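Local coordinates for protein probable ferredoxin-dependent nitrite reductase NirA (Mycobacterium tuberculosis, PDB 1ZJ8) that reduces sulfite to sulfide with electrons from ferredoxin, using a siroheme and a [4Fe-4S] cluster, in sulfur assimilation, at residues G499-H511 with G519-L532. Numbering follows the deposited sequence.
Sequences GSVEGFQVHLGGH and GRKLRQHKVTSDEL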
ATOM      1  N   GLY A 499      29.239  15.512  11.644  1.00 79.48           N
ATOM      2  CA  GLY A 499      27.909  15.616  11.045  1.00 78.22           C
ATOM      3  C   GLY A 499      27.375  14.259  10.601  1.00 77.35           C
ATOM      4  O   GLY A 499      27.930  13.637   9.690  1.00 77.61           O
ATOM      5  N   SER A 500      26.311  13.794  11.259  1.00 75.70           N
ATOM      6  CA  SER A 500      25.566  12.623  10.789  1.00 73.99           C
ATOM      7  C   SER A 500      24.238  13.100  10.176  1.00 72.58           C
ATOM      8  O   SER A 500      23.437  13.761  10.851  1.00 72.61           O
ATOM      9  CB  SER A 500      25.332  11.603  11.906  1.00 74.11           C
ATOM     10  OG  SER A 500      25.293  10.281  11.375  1.00 73.48           O
ATOM     11  N   VAL A 501      24.019  12.765   8.901  1.00 70.41           N
ATOM     12  CA  VAL A 501      22.950  13.372   8.086  1.00 68.66           C
ATOM     13  C   VAL A 501      21.913  12.354   7.610  1.00 66.87           C
ATOM     14  O   VAL A 501      22.169  11.146   7.623  1.00 66.70           O
ATOM     15  CB  VAL A 501      23.544  14.082   6.817  1.00 68.70           C
ATOM     16  CG1 VAL A 501      22.489  14.975   6.122  1.00 68.84           C
ATOM     17  CG2 VAL A 501      24.787  14.900   7.178  1.00 68.53           C
ATOM     18  N   GLU A 502      20.744  12.856   7.199  1.00 64.55           N
ATOM     19  CA  GLU A 502      19.742  12.054   6.498  1.00 62.70           C
ATOM     20  C   GLU A 502      20.164  11.735   5.058  1.00 60.93           C
ATOM     21  O   GLU A 502      20.554  12.623   4.298  1.00 60.79           O
ATOM     22  CB  GLU A 502      18.334  12.692   6.591  1.00 62.71           C
ATOM     23  CG  GLU A 502      17.966  13.844   5.616  1.00 62.85           C
ATOM     24  CD  GLU A 502      16.440  14.084   5.534  1.00 62.51           C
ATOM     25  OE1 GLU A 502      15.821  14.486   6.544  1.00 61.39           O
ATOM     26  OE2 GLU A 502      15.851  13.856   4.456  1.00 61.97           O
ATOM     27  N   GLY A 503      20.110  10.446   4.719  1.00 58.88           N
ATOM     28  CA  GLY A 503      20.503   9.930   3.407  1.00 57.21           C
ATOM     29  C   GLY A 503      19.873   8.563   3.156  1.00 55.57           C
ATOM     30  O   GLY A 503      19.020   8.110   3.918  1.00 55.08           O
ATOM     31  N   PHE A 504      20.289   7.899   2.082  1.00 53.87           N
ATOM     32  CA  PHE A 504      19.590   6.711   1.597  1.00 52.67           C
ATOM     33  C   PHE A 504      20.564   5.605   1.178  1.00 51.48           C
ATOM     34  O   PHE A 504      21.628   5.872   0.613  1.00 50.86           O
ATOM     35  CB  PHE A 504      18.664   7.092   0.416  1.00 52.00           C
ATOM     36  CG  PHE A 504      17.592   8.097   0.780  1.00 51.87           C
ATOM     37  CD1 PHE A 504      17.832   9.468   0.685  1.00 51.33           C
ATOM     38  CD2 PHE A 504      16.359   7.679   1.245  1.00 50.88           C
ATOM     39  CE1 PHE A 504      16.864  10.395   1.042  1.00 50.67           C
ATOM     40  CE2 PHE A 504      15.397   8.604   1.599  1.00 51.36           C
ATOM     41  CZ  PHE A 504      15.657   9.967   1.496  1.00 50.74           C
ATOM     42  N   GLN A 505      20.185   4.369   1.497  1.00 50.55           N
ATOM     43  CA  GLN A 505      20.811   3.169   0.955  1.00 49.98           C
ATOM     44  C   GLN A 505      20.040   2.833  -0.318  1.00 48.70           C
ATOM     45  O   GLN A 505      18.833   3.048  -0.382  1.00 48.69           O
ATOM     46  CB  GLN A 505      20.717   2.016   1.982  1.00 50.18           C
ATOM     47  CG  GLN A 505      21.520   0.711   1.652  1.00 51.01           C
ATOM     48  CD  GLN A 505      21.435  -0.383   2.779  1.00 51.58           C
ATOM     49  OE1 GLN A 505      20.796  -1.430   2.611  1.00 52.82           O
ATOM     50  NE2 GLN A 505      22.084  -0.120   3.918  1.00 53.18           N
ATOM     51  N   VAL A 506      20.737   2.309  -1.316  1.00 47.41           N
ATOM     52  CA  VAL A 506      20.218   2.171  -2.669  1.00 46.85           C
ATOM     53  C   VAL A 506      20.005   0.710  -3.062  1.00 46.07           C
ATOM     54  O   VAL A 506      20.919  -0.106  -2.964  1.00 45.96           O
ATOM     55  CB  VAL A 506      21.224   2.815  -3.649  1.00 46.93           C
ATOM     56  CG1 VAL A 506      20.854   2.571  -5.121  1.00 46.92           C
ATOM     57  CG2 VAL A 506      21.324   4.310  -3.342  1.00 47.72           C
ATOM     58  N   HIS A 507      18.802   0.381  -3.517  1.00 45.25           N
ATOM     59  CA  HIS A 507      18.509  -0.956  -4.025  1.00 44.79           C
ATOM     60  C   HIS A 507      18.216  -0.787  -5.510  1.00 44.41           C
ATOM     61  O   HIS A 507      17.407   0.061  -5.891  1.00 44.59           O
ATOM     62  CB  HIS A 507      17.318  -1.592  -3.295  1.00 44.58           C
ATOM     63  CG  HIS A 507      17.529  -1.793  -1.817  1.00 44.76           C
ATOM     64  ND1 HIS A 507      17.582  -3.043  -1.232  1.00 44.86           N
ATOM     65  CD2 HIS A 507      17.671  -0.903  -0.802  1.00 44.61           C
ATOM     66  CE1 HIS A 507      17.766  -2.916   0.072  1.00 44.17           C
ATOM     67  NE2 HIS A 507      17.822  -1.627   0.359  1.00 44.76           N
ATOM     68  N   LEU A 508      18.887  -1.561  -6.352  1.00 43.84           N
ATOM     69  CA  LEU A 508      18.743  -1.396  -7.789  1.00 43.46           C
ATOM     70  C   LEU A 508      18.187  -2.653  -8.452  1.00 43.19           C
ATOM     71  O   LEU A 508      18.602  -3.769  -8.130  1.00 43.20           O
ATOM     72  CB  LEU A 508      20.090  -1.018  -8.394  1.00 43.45           C
ATOM     73  CG  LEU A 508      20.565   0.398  -8.045  1.00 43.55           C
ATOM     74  CD1 LEU A 508      22.078   0.503  -8.120  1.00 43.53           C
ATOM     75  CD2 LEU A 508      19.932   1.426  -8.968  1.00 43.71           C
ATOM     76  N   GLY A 509      17.246  -2.473  -9.376  1.00 42.91           N
ATOM     77  CA  GLY A 509      16.804  -3.560 -10.260  1.00 42.88           C
ATOM     78  C   GLY A 509      15.688  -4.487  -9.769  1.00 42.65           C
ATOM     79  O   GLY A 509      15.487  -5.561 -10.328  1.00 42.35           O
ATOM     80  N   GLY A 510      14.940  -4.075  -8.749  1.00 42.76           N
ATOM     81  CA  GLY A 510      13.781  -4.856  -8.279  1.00 42.88           C
ATOM     82  C   GLY A 510      12.583  -4.796  -9.230  1.00 42.93           C
ATOM     83  O   GLY A 510      12.397  -3.813  -9.946  1.00 43.41           O
ATOM     84  N   HIS A 511      11.773  -5.843  -9.249  1.00 42.72           N
ATOM     85  CA  HIS A 511      10.561  -5.846 -10.040  1.00 42.83           C
ATOM     86  C   HIS A 511       9.675  -7.031  -9.675  1.00 42.88           C
ATOM     87  O   HIS A 511      10.157  -8.067  -9.210  1.00 42.64           O
ATOM     88  CB  HIS A 511      10.891  -5.928 -11.534  1.00 43.09           C
ATOM     89  CG  HIS A 511      11.568  -7.198 -11.949  1.00 44.16           C
ATOM     90  ND1 HIS A 511      12.930  -7.387 -11.844  1.00 46.84           N
ATOM     91  CD2 HIS A 511      11.079  -8.334 -12.503  1.00 45.86           C
ATOM     92  CE1 HIS A 511      13.253  -8.585 -12.301  1.00 46.03           C
ATOM     93  NE2 HIS A 511      12.146  -9.184 -12.701  1.00 46.16           N
ATOM     94  N   GLY A 519      15.810  -6.062  -5.585  1.00 53.56           N
ATOM     95  CA  GLY A 519      16.922  -5.269  -6.099  1.00 54.45           C
ATOM     96  C   GLY A 519      18.189  -5.596  -5.339  1.00 55.28           C
ATOM     97  O   GLY A 519      18.118  -6.079  -4.207  1.00 55.18           O
ATOM     98  N   ARG A 520      19.343  -5.338  -5.958  1.00 56.34           N
ATOM     99  CA  ARG A 520      20.622  -5.589  -5.306  1.00 57.22           C
ATOM    100  C   ARG A 520      21.106  -4.338  -4.575  1.00 57.92           C
ATOM    101  O   ARG A 520      20.864  -3.206  -5.000  1.00 57.83           O
ATOM    102  CB  ARG A 520      21.676  -6.158  -6.267  1.00 57.17           C
ATOM    103  CG  ARG A 520      21.680  -5.601  -7.685  1.00 57.75           C
ATOM    104  CD  ARG A 520      22.929  -6.043  -8.486  1.00 58.26           C
ATOM    105  NE  ARG A 520      24.185  -5.489  -7.944  1.00 59.40           N
ATOM    106  CZ  ARG A 520      25.295  -5.223  -8.648  1.00 59.58           C
ATOM    107  NH1 ARG A 520      25.364  -5.425  -9.965  1.00 59.41           N
ATOM    108  NH2 ARG A 520      26.353  -4.726  -8.024  1.00 59.38           N
ATOM    109  N   LYS A 521      21.771  -4.576  -3.452  1.00 59.06           N
ATOM    110  CA  LYS A 521      22.198  -3.537  -2.530  1.00 59.85           C
ATOM    111  C   LYS A 521      23.648  -3.268  -2.894  1.00 60.77           C
ATOM    112  O   LYS A 521      24.323  -4.167  -3.378  1.00 60.91           O
ATOM    113  CB  LYS A 521      22.071  -4.044  -1.088  1.00 59.73           C
ATOM    114  CG  LYS A 521      20.826  -4.932  -0.854  1.00 59.80           C
ATOM    115  CD  LYS A 521      20.824  -5.632   0.501  1.00 59.70           C
ATOM    116  CE  LYS A 521      20.573  -4.656   1.641  1.00 59.46           C
ATOM    117  NZ  LYS A 521      19.646  -5.217   2.652  1.00 58.72           N
ATOM    118  N   LEU A 522      24.125  -2.042  -2.701  1.00 62.15           N
ATOM    119  CA  LEU A 522      25.508  -1.724  -3.056  1.00 63.11           C
ATOM    120  C   LEU A 522      26.399  -1.582  -1.831  1.00 64.24           C
ATOM    121  O   LEU A 522      25.951  -1.201  -0.742  1.00 64.38           O
ATOM    122  CB  LEU A 522      25.598  -0.501  -3.981  1.00 63.39           C
ATOM    123  CG  LEU A 522      25.190  -0.760  -5.448  1.00 63.32           C
ATOM    124  CD1 LEU A 522      25.663   0.391  -6.340  1.00 63.49           C
ATOM    125  CD2 LEU A 522      25.705  -2.112  -5.997  1.00 63.09           C
ATOM    126  N   ARG A 523      27.678  -1.870  -2.061  1.00 65.75           N
ATOM    127  CA  ARG A 523      28.645  -2.215  -1.010  1.00 66.22           C
ATOM    128  C   ARG A 523      28.891  -1.098   0.006  1.00 66.49           C
ATOM    129  O   ARG A 523      28.371  -1.141   1.125  1.00 66.73           O
ATOM    130  CB  ARG A 523      29.969  -2.657  -1.680  1.00 66.50           C
ATOM    131  CG  ARG A 523      31.229  -2.737  -0.760  1.00 67.17           C
ATOM    132  CD  ARG A 523      32.409  -3.484  -1.431  1.00 67.97           C
ATOM    133  NE  ARG A 523      32.371  -3.376  -2.899  1.00 69.47           N
ATOM    134  CZ  ARG A 523      32.963  -4.215  -3.756  1.00 69.61           C
ATOM    135  NH1 ARG A 523      33.693  -5.253  -3.335  1.00 70.45           N
ATOM    136  NH2 ARG A 523      32.835  -3.998  -5.063  1.00 70.11           N
ATOM    137  N   GLN A 524      29.708  -0.123  -0.387  1.00 66.75           N
ATOM    138  CA  GLN A 524      30.004   1.053   0.433  1.00 66.63           C
ATOM    139  C   GLN A 524      29.314   2.176  -0.323  1.00 66.46           C
ATOM    140  O   GLN A 524      29.918   2.810  -1.201  1.00 66.53           O
ATOM    141  CB  GLN A 524      31.524   1.319   0.576  1.00 66.92           C
ATOM    142  CG  GLN A 524      31.887   2.679   1.255  1.00 67.30           C
ATOM    143  CD  GLN A 524      33.269   3.247   0.856  1.00 67.24           C
ATOM    144  OE1 GLN A 524      34.271   2.521   0.821  1.00 68.75           O
ATOM    145  NE2 GLN A 524      33.321   4.560   0.587  1.00 66.13           N
ATOM    146  N   HIS A 525      28.031   2.369  -0.005  1.00 65.98           N
ATOM    147  CA  HIS A 525      27.170   3.300  -0.727  1.00 65.26           C
ATOM    148  C   HIS A 525      26.163   3.996   0.184  1.00 64.69           C
ATOM    149  O   HIS A 525      25.352   3.355   0.857  1.00 64.79           O
ATOM    150  CB  HIS A 525      26.428   2.545  -1.831  1.00 65.46           C
ATOM    151  CG  HIS A 525      26.054   3.392  -3.003  1.00 66.31           C
ATOM    152  ND1 HIS A 525      26.603   4.637  -3.232  1.00 66.68           N
ATOM    153  CD2 HIS A 525      25.217   3.152  -4.043  1.00 66.73           C
ATOM    154  CE1 HIS A 525      26.102   5.139  -4.348  1.00 66.51           C
ATOM    155  NE2 HIS A 525      25.260   4.256  -4.859  1.00 67.19           N
ATOM    156  N   LYS A 526      26.249   5.319   0.213  1.00 63.83           N
ATOM    157  CA  LYS A 526      25.271   6.153   0.881  1.00 63.19           C
ATOM    158  C   LYS A 526      24.999   7.316  -0.071  1.00 62.15           C
ATOM    159  O   LYS A 526      25.930   7.856  -0.666  1.00 62.02           O
ATOM    160  CB  LYS A 526      25.805   6.657   2.236  1.00 63.56           C
ATOM    161  CG  LYS A 526      25.962   5.576   3.344  1.00 64.02           C
ATOM    162  CD  LYS A 526      26.988   6.028   4.426  1.00 64.15           C
ATOM    163  CE  LYS A 526      26.967   5.153   5.698  1.00 64.12           C
ATOM    164  NZ  LYS A 526      27.509   5.830   6.931  1.00 63.57           N
ATOM    165  N   VAL A 527      23.726   7.668  -0.243  1.00 61.03           N
ATOM    166  CA  VAL A 527      23.338   8.832  -1.053  1.00 60.13           C
ATOM    167  C   VAL A 527      22.609   9.813  -0.144  1.00 59.14           C
ATOM    168  O   VAL A 527      21.577   9.474   0.442  1.00 58.96           O
ATOM    169  CB  VAL A 527      22.421   8.452  -2.252  1.00 60.07           C
ATOM    170  CG1 VAL A 527      21.935   9.709  -2.974  1.00 59.92           C
ATOM    171  CG2 VAL A 527      23.150   7.536  -3.228  1.00 60.01           C
ATOM    172  N   THR A 528      23.153  11.016  -0.006  1.00 57.97           N
ATOM    173  CA  THR A 528      22.523  12.013   0.838  1.00 57.34           C
ATOM    174  C   THR A 528      21.281  12.553   0.168  1.00 56.53           C
ATOM    175  O   THR A 528      21.190  12.600  -1.060  1.00 56.37           O
ATOM    176  CB  THR A 528      23.455  13.170   1.109  1.00 57.41           C
ATOM    177  OG1 THR A 528      24.223  13.432  -0.071  1.00 57.39           O
ATOM    178  CG2 THR A 528      24.384  12.839   2.273  1.00 57.19           C
ATOM    179  N   SER A 529      20.331  12.979   0.988  1.00 55.65           N
ATOM    180  CA  SER A 529      19.069  13.497   0.488  1.00 55.00           C
ATOM    181  C   SER A 529      19.231  14.671  -0.492  1.00 54.37           C
ATOM    182  O   SER A 529      18.358  14.920  -1.298  1.00 54.28           O
ATOM    183  CB  SER A 529      18.184  13.915   1.646  1.00 54.90           C
ATOM    184  OG  SER A 529      16.957  14.402   1.160  1.00 55.27           O
ATOM    185  N   ASP A 530      20.337  15.401  -0.421  1.00 53.67           N
ATOM    186  CA  ASP A 530      20.595  16.460  -1.394  1.00 52.91           C
ATOM    187  C   ASP A 530      21.044  15.878  -2.737  1.00 52.11           C
ATOM    188  O   ASP A 530      20.804  16.460  -3.788  1.00 52.28           O
ATOM    189  CB  ASP A 530      21.681  17.417  -0.884  1.00 53.29           C
ATOM    190  CG  ASP A 530      21.352  18.021   0.480  1.00 54.30           C
ATOM    191  OD1 ASP A 530      20.328  18.744   0.609  1.00 54.92           O
ATOM    192  OD2 ASP A 530      22.132  17.766   1.423  1.00 55.37           O
ATOM    193  N   GLU A 531      21.710  14.733  -2.701  1.00 50.99           N
ATOM    194  CA  GLU A 531      22.282  14.134  -3.913  1.00 50.05           C
ATOM    195  C   GLU A 531      21.330  13.279  -4.752  1.00 48.60           C
ATOM    196  O   GLU A 531      21.752  12.776  -5.791  1.00 48.32           O
ATOM    197  CB  GLU A 531      23.472  13.238  -3.541  1.00 50.26           C
ATOM    198  CG  GLU A 531      24.664  13.936  -2.888  1.00 51.19           C
ATOM    199  CD  GLU A 531      25.679  12.938  -2.278  1.00 51.69           C
ATOM    200  OE1 GLU A 531      25.243  11.867  -1.772  1.00 52.32           O
ATOM    201  OE2 GLU A 531      26.905  13.234  -2.297  1.00 53.73           O
ATOM    202  N   LEU A 532      20.085  13.076  -4.318  1.00 47.05           N
ATOM    203  CA  LEU A 532      19.206  12.109  -4.986  1.00 46.11           C
ATOM    204  C   LEU A 532      19.069  12.391  -6.476  1.00 45.26           C
ATOM    205  O   LEU A 532      19.156  11.473  -7.285  1.00 45.01           O
ATOM    206  CB  LEU A 532      17.813  12.088  -4.354  1.00 45.93           C
ATOM    207  CG  LEU A 532      17.597  11.522  -2.946  1.00 44.87           C
ATOM    208  CD1 LEU A 532      16.157  11.661  -2.552  1.00 44.24           C
ATOM    209  CD2 LEU A 532      17.978  10.073  -2.905  1.00 44.83           C
TER
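Phe504 and Val527 form an antiparallel hydrogen-bonded pair near one end of a β-hairpin whose second strand, 520-528, lies at the edge of a mixed sheet. Phe504 N reaches Val527 O at 2.6 Å, and Val527 N returns to Phe504 O at 2.9 Å. A second such pair joins Leu508 and Arg520, with Leu508 N to Arg520 O at 2.9 Å and Arg520 N to Leu508 O at 2.8 Å. Between them residues 522-525 loop out, interrupting the ladder, though the side chains of Leu522 and His525 still reach strand 500-508.

Mostly apolar side chains pack on the face that carries Phe504, Val506 and Leu508. The Phe504 side chain, with CG beside the backbone N (chi1 -61°), crosses that of Leu532 at about a right angle, Leu532 CD2 lying 3.6 Å from Phe504 CD1; Ser529 CB meets the ring edge near its plane. The side chain of Phe504 lies about 9 Å from the bound iron-sulfur cluster. Val506 CG2 touches Val527 CG2 at 3.7 Å, while Val506 CB sits obliquely to the His525 ring. Farther along, Leu508 and Leu522 meet through their CD1 methyls, and Tyr535 of helix 532-545 packs on Val506, Leu508 and Val527. Arg520, projecting to this same face, is tied by a salt bridge to Glu562.

On the other face, Lys521 runs alongside His507, its CE 3.7 Å from His507 CE1. The same methylene approaches Gln505 OE1, which is hydrogen-bonded to Lys489 of the neighbouring strand.

Two bonded pairs, Phe504-Val527 and Leu508-Arg520, thus join the strands on either side of the interruption, whereas in its middle contact rests on side chains, Leu522 on Leu508 and His525 on Val506.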